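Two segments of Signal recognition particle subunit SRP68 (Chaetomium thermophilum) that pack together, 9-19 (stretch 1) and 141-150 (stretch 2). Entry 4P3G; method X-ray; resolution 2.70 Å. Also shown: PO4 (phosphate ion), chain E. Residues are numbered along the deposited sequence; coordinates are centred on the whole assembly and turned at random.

Stretch 1 (9-19) DITKFVVTSRE
Stretch 2 141-150: DARAYAALLR

Two helices from distant parts of one chain pack at a slant through a small, mostly apolar contact, anchored at one end by an aspartate that accepts hydrogen bonds from the start of the partner helix. Stretch 1 enters its helix at Ile-10, after Asp-9 at the N-cap position (phi/psi 49/58°), whose own side chain makes no capping bond; stretch 2 is helical throughout. The N-to-C directions differ by 46°, the axes approach to 9.5 Å, and the register is set by Ile-10 opposite Ala-142 (CA to CA 6.2 Å) and Thr-11 opposite Tyr-145 (CA to CA 6.3 Å). Together the stretches bury 402 Å².

Asp-141, a t rotamer (chi2 9°) with its CA-to-CB bond toward stretch 1, supplies the polar anchor. The first turn of a helix leaves backbone NH groups without helical acceptors, and a carboxylate suits that need: Ile-10 N donates to Asp-141 OD2 at 3.2 Å, though the 121° angle makes this bond weak. Thr-11, with chi1 at 69° (p), donates from OG1 to Asp-141 OD1, also at 3.2 Å; the position of OD1 is less certain because the model places it too close to a neighbouring atom.

Beyond this anchor the contact is apolar. Ile-10 (m, t) points toward stretch 2, and its CD1 lies 3.6 Å from Ala-142 CB, the small methyl of alanine accommodating the close backbone approach. Tyr-145 (t, chi2 63°) points toward stretch 1 and has the largest area covered by the other stretch. Its side chain meets three residues of the partner helix, Ile-10, Thr-11 and, one turn on, Val-14: CB meets Thr-11 CG2 at 3.6 Å, CD2 meets Ile-10 CG2 at 4.0 Å, and CE1 meets Val-14 CG2 at 3.5 Å. Val-14 (chi1 166°, t) suits this buried place because its compact branched side chain can press against the ring without needing a polar partner. The tyrosine hydroxyl is hydrogen-bonded elsewhere in the structure.

One turn further on, Arg-18 extends the contact with an m, t, t side chain and chi4 at 176°. Its NH2 reaches within 4.0 Å of Leu-149 CD2, which lies at the guanidinium edge, and 4.3 Å of Leu-148 CD2. Leu-148 (t, p) points toward stretch 1; Leu-149 (m, t) starts sideways, but its end comes nearer. Leucine's branched end brings a methyl to the guanidinium without offering it a competing hydrogen bond. The nearly extended chain of Arg-18 carries the guanidinium across the widening gap, so that NH2, hydrogen-bonded elsewhere in the structure, meets the leucine methyls.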

ATOM      1  N   ASP A   9      -9.255   9.146  31.331  1.00100.13           N
ATOM      2  CA  ASP A   9      -8.756   7.823  30.950  1.00 97.35           C
ATOM      3  C   ASP A   9      -9.882   6.939  30.417  1.00 95.68           C
ATOM      4  O   ASP A   9     -10.174   5.871  30.961  1.00102.31           O
ATOM      5  CB  ASP A   9      -8.071   7.156  32.133  1.00102.43           C
ATOM      6  CG  ASP A   9      -6.780   7.839  32.495  1.00115.23           C
ATOM      7  OD1 ASP A   9      -6.125   8.366  31.574  1.00116.51           O
ATOM      8  OD2 ASP A   9      -6.414   7.860  33.689  1.00126.04           O
ATOM      9  N   ILE A  10     -10.538   7.422  29.373  1.00 84.37           N
ATOM     10  CA  ILE A  10     -11.726   6.792  28.849  1.00 78.99           C
ATOM     11  C   ILE A  10     -11.528   5.394  28.274  1.00 84.47           C
ATOM     12  O   ILE A  10     -12.271   4.473  28.610  1.00 85.74           O
ATOM     13  CB  ILE A  10     -12.370   7.675  27.795  1.00 78.83           C
ATOM     14  CG1 ILE A  10     -12.880   8.959  28.448  1.00 81.21           C
ATOM     15  CG2 ILE A  10     -13.476   6.932  27.085  1.00 76.66           C
ATOM     16  CD1 ILE A  10     -13.736   9.792  27.547  1.00 80.01           C
ATOM     17  N   THR A  11     -10.612   5.244  27.329  1.00 85.00           N
ATOM     18  CA  THR A  11     -10.434   3.934  26.719  1.00 80.58           C
ATOM     19  C   THR A  11      -9.700   3.020  27.691  1.00 82.95           C
ATOM     20  O   THR A  11      -9.877   1.801  27.633  1.00 87.04           O
ATOM     21  CB  THR A  11      -9.766   4.014  25.317  1.00 77.63           C
ATOM     22  OG1 THR A  11      -8.403   4.425  25.420  1.00 88.83           O
ATOM     23  CG2 THR A  11     -10.515   5.009  24.498  1.00 68.71           C
ATOM     24  N   LYS A  12      -8.852   3.584  28.552  1.00 69.95           N
ATOM     25  CA  LYS A  12      -8.253   2.757  29.604  1.00 85.33           C
ATOM     26  C   LYS A  12      -9.355   2.202  30.498  1.00 81.75           C
ATOM     27  O   LYS A  12      -9.287   1.048  30.903  1.00 86.37           O
ATOM     28  CB  LYS A  12      -7.194   3.499  30.411  1.00 75.40           C
ATOM     29  CG  LYS A  12      -6.025   3.907  29.548  1.00 99.02           C
ATOM     30  CD  LYS A  12      -4.908   4.584  30.340  1.00102.32           C
ATOM     31  CE  LYS A  12      -3.749   5.035  29.442  1.00101.88           C
ATOM     32  NZ  LYS A  12      -2.840   5.958  30.144  1.00107.67           N
ATOM     33  N   PHE A  13     -10.352   3.017  30.825  1.00 78.83           N
ATOM     34  CA  PHE A  13     -11.486   2.520  31.594  1.00 85.37           C
ATOM     35  C   PHE A  13     -12.253   1.441  30.808  1.00 87.77           C
ATOM     36  O   PHE A  13     -12.609   0.401  31.359  1.00 92.32           O
ATOM     37  CB  PHE A  13     -12.448   3.654  31.938  1.00 84.20           C
ATOM     38  CG  PHE A  13     -13.733   3.181  32.563  1.00 80.79           C
ATOM     39  CD1 PHE A  13     -13.786   2.858  33.910  1.00 79.34           C
ATOM     40  CD2 PHE A  13     -14.884   3.036  31.792  1.00 80.41           C
ATOM     41  CE1 PHE A  13     -14.962   2.421  34.483  1.00 78.26           C
ATOM     42  CE2 PHE A  13     -16.070   2.592  32.359  1.00 78.62           C
ATOM     43  CZ  PHE A  13     -16.110   2.281  33.703  1.00 76.33           C
ATOM     44  N   VAL A  14     -12.529   1.699  29.535  1.00 81.69           N
ATOM     45  CA  VAL A  14     -13.271   0.751  28.714  1.00 79.61           C
ATOM     46  C   VAL A  14     -12.539  -0.570  28.528  1.00 84.65           C
ATOM     47  O   VAL A  14     -13.118  -1.624  28.767  1.00 84.80           O
ATOM     48  CB  VAL A  14     -13.613   1.337  27.334  1.00 75.22           C
ATOM     49  CG1 VAL A  14     -14.058   0.256  26.381  1.00 76.55           C
ATOM     50  CG2 VAL A  14     -14.691   2.389  27.473  1.00 80.15           C
ATOM     51  N   VAL A  15     -11.286  -0.524  28.085  1.00 88.69           N
ATOM     52  CA  VAL A  15     -10.509  -1.755  27.902  1.00 88.36           C
ATOM     53  C   VAL A  15     -10.377  -2.555  29.214  1.00 93.53           C
ATOM     54  O   VAL A  15     -10.445  -3.785  29.199  1.00101.17           O
ATOM     55  CB  VAL A  15      -9.108  -1.469  27.306  1.00 80.10           C
ATOM     56  CG1 VAL A  15      -8.205  -2.684  27.444  1.00 78.88           C
ATOM     57  CG2 VAL A  15      -9.231  -1.063  25.856  1.00 67.82           C
ATOM     58  N   THR A  16     -10.238  -1.861  30.343  1.00 85.74           N
ATOM     59  CA  THR A  16     -10.140  -2.523  31.638  1.00 82.51           C
ATOM     60  C   THR A  16     -11.399  -3.329  31.939  1.00 92.21           C
ATOM     61  O   THR A  16     -11.321  -4.501  32.294  1.00 98.82           O
ATOM     62  CB  THR A  16      -9.928  -1.519  32.763  1.00 85.50           C
ATOM     63  OG1 THR A  16      -8.613  -0.960  32.665  1.00 91.04           O
ATOM     64  CG2 THR A  16     -10.082  -2.200  34.126  1.00 91.97           C
ATOM     65  N   SER A  17     -12.563  -2.707  31.778  1.00 92.07           N
ATOM     66  CA  SER A  17     -13.822  -3.375  32.065  1.00 90.86           C
ATOM     67  C   SER A  17     -14.009  -4.596  31.184  1.00 95.60           C
ATOM     68  O   SER A  17     -14.483  -5.634  31.648  1.00 98.82           O
ATOM     69  CB  SER A  17     -14.998  -2.433  31.850  1.00 88.61           C
ATOM     70  OG  SER A  17     -14.874  -1.283  32.649  1.00 95.69           O
ATOM     71  N   ARG A  18     -13.599  -4.486  29.924  1.00 95.76           N
ATOM     72  CA  ARG A  18     -13.766  -5.588  28.998  1.00 92.62           C
ATOM     73  C   ARG A  18     -12.859  -6.717  29.463  1.00100.48           C
ATOM     74  O   ARG A  18     -13.295  -7.867  29.562  1.00104.42           O
ATOM     75  CB  ARG A  18     -13.407  -5.152  27.585  1.00 82.48           C
ATOM     76  CG  ARG A  18     -14.369  -4.146  27.007  1.00 80.66           C
ATOM     77  CD  ARG A  18     -14.052  -3.935  25.563  1.00 79.34           C
ATOM     78  NE  ARG A  18     -14.850  -2.895  24.929  1.00 78.81           N
ATOM     79  CZ  ARG A  18     -14.672  -2.497  23.673  1.00 81.51           C
ATOM     80  NH1 ARG A  18     -13.718  -3.048  22.918  1.00 75.91           N
ATOM     81  NH2 ARG A  18     -15.451  -1.554  23.171  1.00 87.27           N
ATOM     82  N   GLU A  19     -11.630  -6.364  29.835  1.00 99.88           N
ATOM     83  CA  GLU A  19     -10.673  -7.339  30.330  1.00108.92           C
ATOM     84  C   GLU A  19     -11.167  -7.971  31.623  1.00107.09           C
ATOM     85  O   GLU A  19     -10.910  -9.152  31.834  1.00110.53           O
ATOM     86  CB  GLU A  19      -9.293  -6.733  30.539  1.00122.15           C
ATOM     87  CG  GLU A  19      -8.593  -6.311  29.254  1.00129.83           C
ATOM     88  CD  GLU A  19      -7.319  -5.546  29.534  1.00139.30           C
ATOM     89  OE1 GLU A  19      -7.032  -5.328  30.729  1.00141.89           O
ATOM     90  OE2 GLU A  19      -6.610  -5.166  28.574  1.00143.01           O
ATOM     91  N   ASP A 141      -8.824  11.252  23.154  1.00 75.65           N
ATOM     92  CA  ASP A 141      -9.131   9.911  23.603  1.00 72.11           C
ATOM     93  C   ASP A 141     -10.616   9.595  23.454  1.00 65.28           C
ATOM     94  O   ASP A 141     -10.994   8.603  22.864  1.00 61.55           O
ATOM     95  CB  ASP A 141      -8.724   9.781  25.068  1.00 83.15           C
ATOM     96  CG  ASP A 141      -8.796   8.352  25.576  1.00 91.26           C
ATOM     97  OD1 ASP A 141      -8.988   7.450  24.744  1.00 90.12           O
ATOM     98  OD2 ASP A 141      -8.679   8.135  26.806  1.00 96.63           O
ATOM     99  N   ALA A 142     -11.454  10.484  23.954  1.00 68.99           N
ATOM    100  CA  ALA A 142     -12.885  10.330  23.853  1.00 67.88           C
ATOM    101  C   ALA A 142     -13.289  10.158  22.413  1.00 71.38           C
ATOM    102  O   ALA A 142     -14.086   9.274  22.061  1.00 79.99           O
ATOM    103  CB  ALA A 142     -13.587  11.538  24.451  1.00 69.18           C
ATOM    104  N   ARG A 143     -12.722  11.003  21.572  1.00 67.57           N
ATOM    105  CA  ARG A 143     -13.091  10.953  20.187  1.00 69.75           C
ATOM    106  C   ARG A 143     -12.674   9.656  19.478  1.00 70.98           C
ATOM    107  O   ARG A 143     -13.450   9.124  18.675  1.00 68.24           O
ATOM    108  CB  ARG A 143     -12.536  12.098  19.422  1.00 66.51           C
ATOM    109  CG  ARG A 143     -13.110  11.982  18.090  1.00 69.10           C
ATOM    110  CD  ARG A 143     -12.767  13.208  17.545  1.00 90.74           C
ATOM    111  NE  ARG A 143     -13.291  13.518  16.238  1.00112.11           N
ATOM    112  CZ  ARG A 143     -12.915  14.682  15.721  1.00124.87           C
ATOM    113  NH1 ARG A 143     -12.085  15.442  16.446  1.00128.77           N
ATOM    114  NH2 ARG A 143     -13.306  15.092  14.543  1.00128.37           N
ATOM    115  N   ALA A 144     -11.481   9.141  19.791  1.00 67.83           N
ATOM    116  CA  ALA A 144     -11.048   7.845  19.266  1.00 63.40           C
ATOM    117  C   ALA A 144     -12.077   6.772  19.672  1.00 62.29           C
ATOM    118  O   ALA A 144     -12.592   6.030  18.820  1.00 57.81           O
ATOM    119  CB  ALA A 144      -9.642   7.474  19.776  1.00 60.55           C
ATOM    120  N   TYR A 145     -12.424   6.753  20.956  1.00 62.99           N
ATOM    121  CA  TYR A 145     -13.394   5.792  21.466  1.00 65.23           C
ATOM    122  C   TYR A 145     -14.722   5.908  20.717  1.00 66.07           C
ATOM    123  O   TYR A 145     -15.357   4.897  20.389  1.00 71.76           O
ATOM    124  CB  TYR A 145     -13.631   6.000  22.956  1.00 67.87           C
ATOM    125  CG  TYR A 145     -14.676   5.083  23.553  1.00 72.02           C
ATOM    126  CD1 TYR A 145     -14.505   3.696  23.568  1.00 69.83           C
ATOM    127  CD2 TYR A 145     -15.847   5.605  24.082  1.00 75.79           C
ATOM    128  CE1 TYR A 145     -15.470   2.869  24.112  1.00 75.00           C
ATOM    129  CE2 TYR A 145     -16.812   4.791  24.623  1.00 78.92           C
ATOM    130  CZ  TYR A 145     -16.626   3.427  24.639  1.00 80.36           C
ATOM    131  OH  TYR A 145     -17.607   2.633  25.188  1.00 82.43           O
ATOM    132  N   ALA A 146     -15.156   7.137  20.462  1.00 56.63           N
ATOM    133  CA  ALA A 146     -16.386   7.323  19.719  1.00 54.76           C
ATOM    134  C   ALA A 146     -16.213   6.798  18.290  1.00 65.89           C
ATOM    135  O   ALA A 146     -17.163   6.311  17.666  1.00 71.13           O
ATOM    136  CB  ALA A 146     -16.800   8.766  19.735  1.00 48.46           C
ATOM    137  N   ALA A 147     -15.006   6.938  17.744  1.00 68.40           N
ATOM    138  CA  ALA A 147     -14.768   6.510  16.374  1.00 60.10           C
ATOM    139  C   ALA A 147     -14.745   5.013  16.339  1.00 62.55           C
ATOM    140  O   ALA A 147     -15.212   4.405  15.384  1.00 67.97           O
ATOM    141  CB  ALA A 147     -13.466   7.081  15.849  1.00 58.72           C
ATOM    142  N   LEU A 148     -14.269   4.435  17.435  1.00 66.55           N
ATOM    143  CA  LEU A 148     -14.134   2.994  17.591  1.00 65.33           C
ATOM    144  C   LEU A 148     -15.507   2.320  17.604  1.00 68.91           C
ATOM    145  O   LEU A 148     -15.734   1.289  16.938  1.00 67.27           O
ATOM    146  CB  LEU A 148     -13.410   2.685  18.901  1.00 63.01           C
ATOM    147  CG  LEU A 148     -13.163   1.216  19.276  1.00 67.97           C
ATOM    148  CD1 LEU A 148     -12.018   0.676  18.445  1.00 65.62           C
ATOM    149  CD2 LEU A 148     -12.921   0.979  20.791  1.00 71.56           C
ATOM    150  N   LEU A 149     -16.415   2.876  18.395  1.00 65.98           N
ATOM    151  CA  LEU A 149     -17.732   2.283  18.477  1.00 63.80           C
ATOM    152  C   LEU A 149     -18.458   2.497  17.155  1.00 65.39           C
ATOM    153  O   LEU A 149     -19.156   1.605  16.678  1.00 64.45           O
ATOM    154  CB  LEU A 149     -18.540   2.868  19.641  1.00 64.00           C
ATOM    155  CG  LEU A 149     -18.100   2.441  21.032  1.00 60.70           C
ATOM    156  CD1 LEU A 149     -19.155   2.802  22.069  1.00 59.82           C
ATOM    157  CD2 LEU A 149     -17.757   0.980  21.061  1.00 65.71           C
ATOM    158  N   ARG A 150     -18.304   3.684  16.565  1.00 63.53           N
ATOM    159  CA  ARG A 150     -18.993   3.979  15.312  1.00 65.70           C
ATOM    160  C   ARG A 150     -18.462   3.053  14.212  1.00 66.77           C
ATOM    161  O   ARG A 150     -19.200   2.648  13.315  1.00 68.13           O
ATOM    162  CB  ARG A 150     -18.841   5.442  14.928  1.00 65.09           C
ATOM    163  CG  ARG A 150     -19.428   5.792  13.576  1.00 56.98           C
ATOM    164  CD  ARG A 150     -20.878   5.537  13.540  1.00 58.83           C
ATOM    165  NE  ARG A 150     -21.585   6.398  14.479  1.00 67.37           N
ATOM    166  CZ  ARG A 150     -22.884   6.278  14.752  1.00 74.60           C
ATOM    167  NH1 ARG A 150     -23.594   5.333  14.142  1.00 76.39           N
ATOM    168  NH2 ARG A 150     -23.473   7.099  15.621  1.00 74.57           N
TER
HETATM  169  P   PO4 E 301     -26.862   6.798  14.315  1.00142.27           P
HETATM  170  O1  PO4 E 301     -26.550   5.673  15.269  1.00137.60           O
HETATM  171  O2  PO4 E 301     -25.759   7.837  14.374  1.00142.09           O
HETATM  172  O3  PO4 E 301     -28.175   7.447  14.687  1.00144.45           O
HETATM  173  O4  PO4 E 301     -26.992   6.246  12.913  1.00146.55           O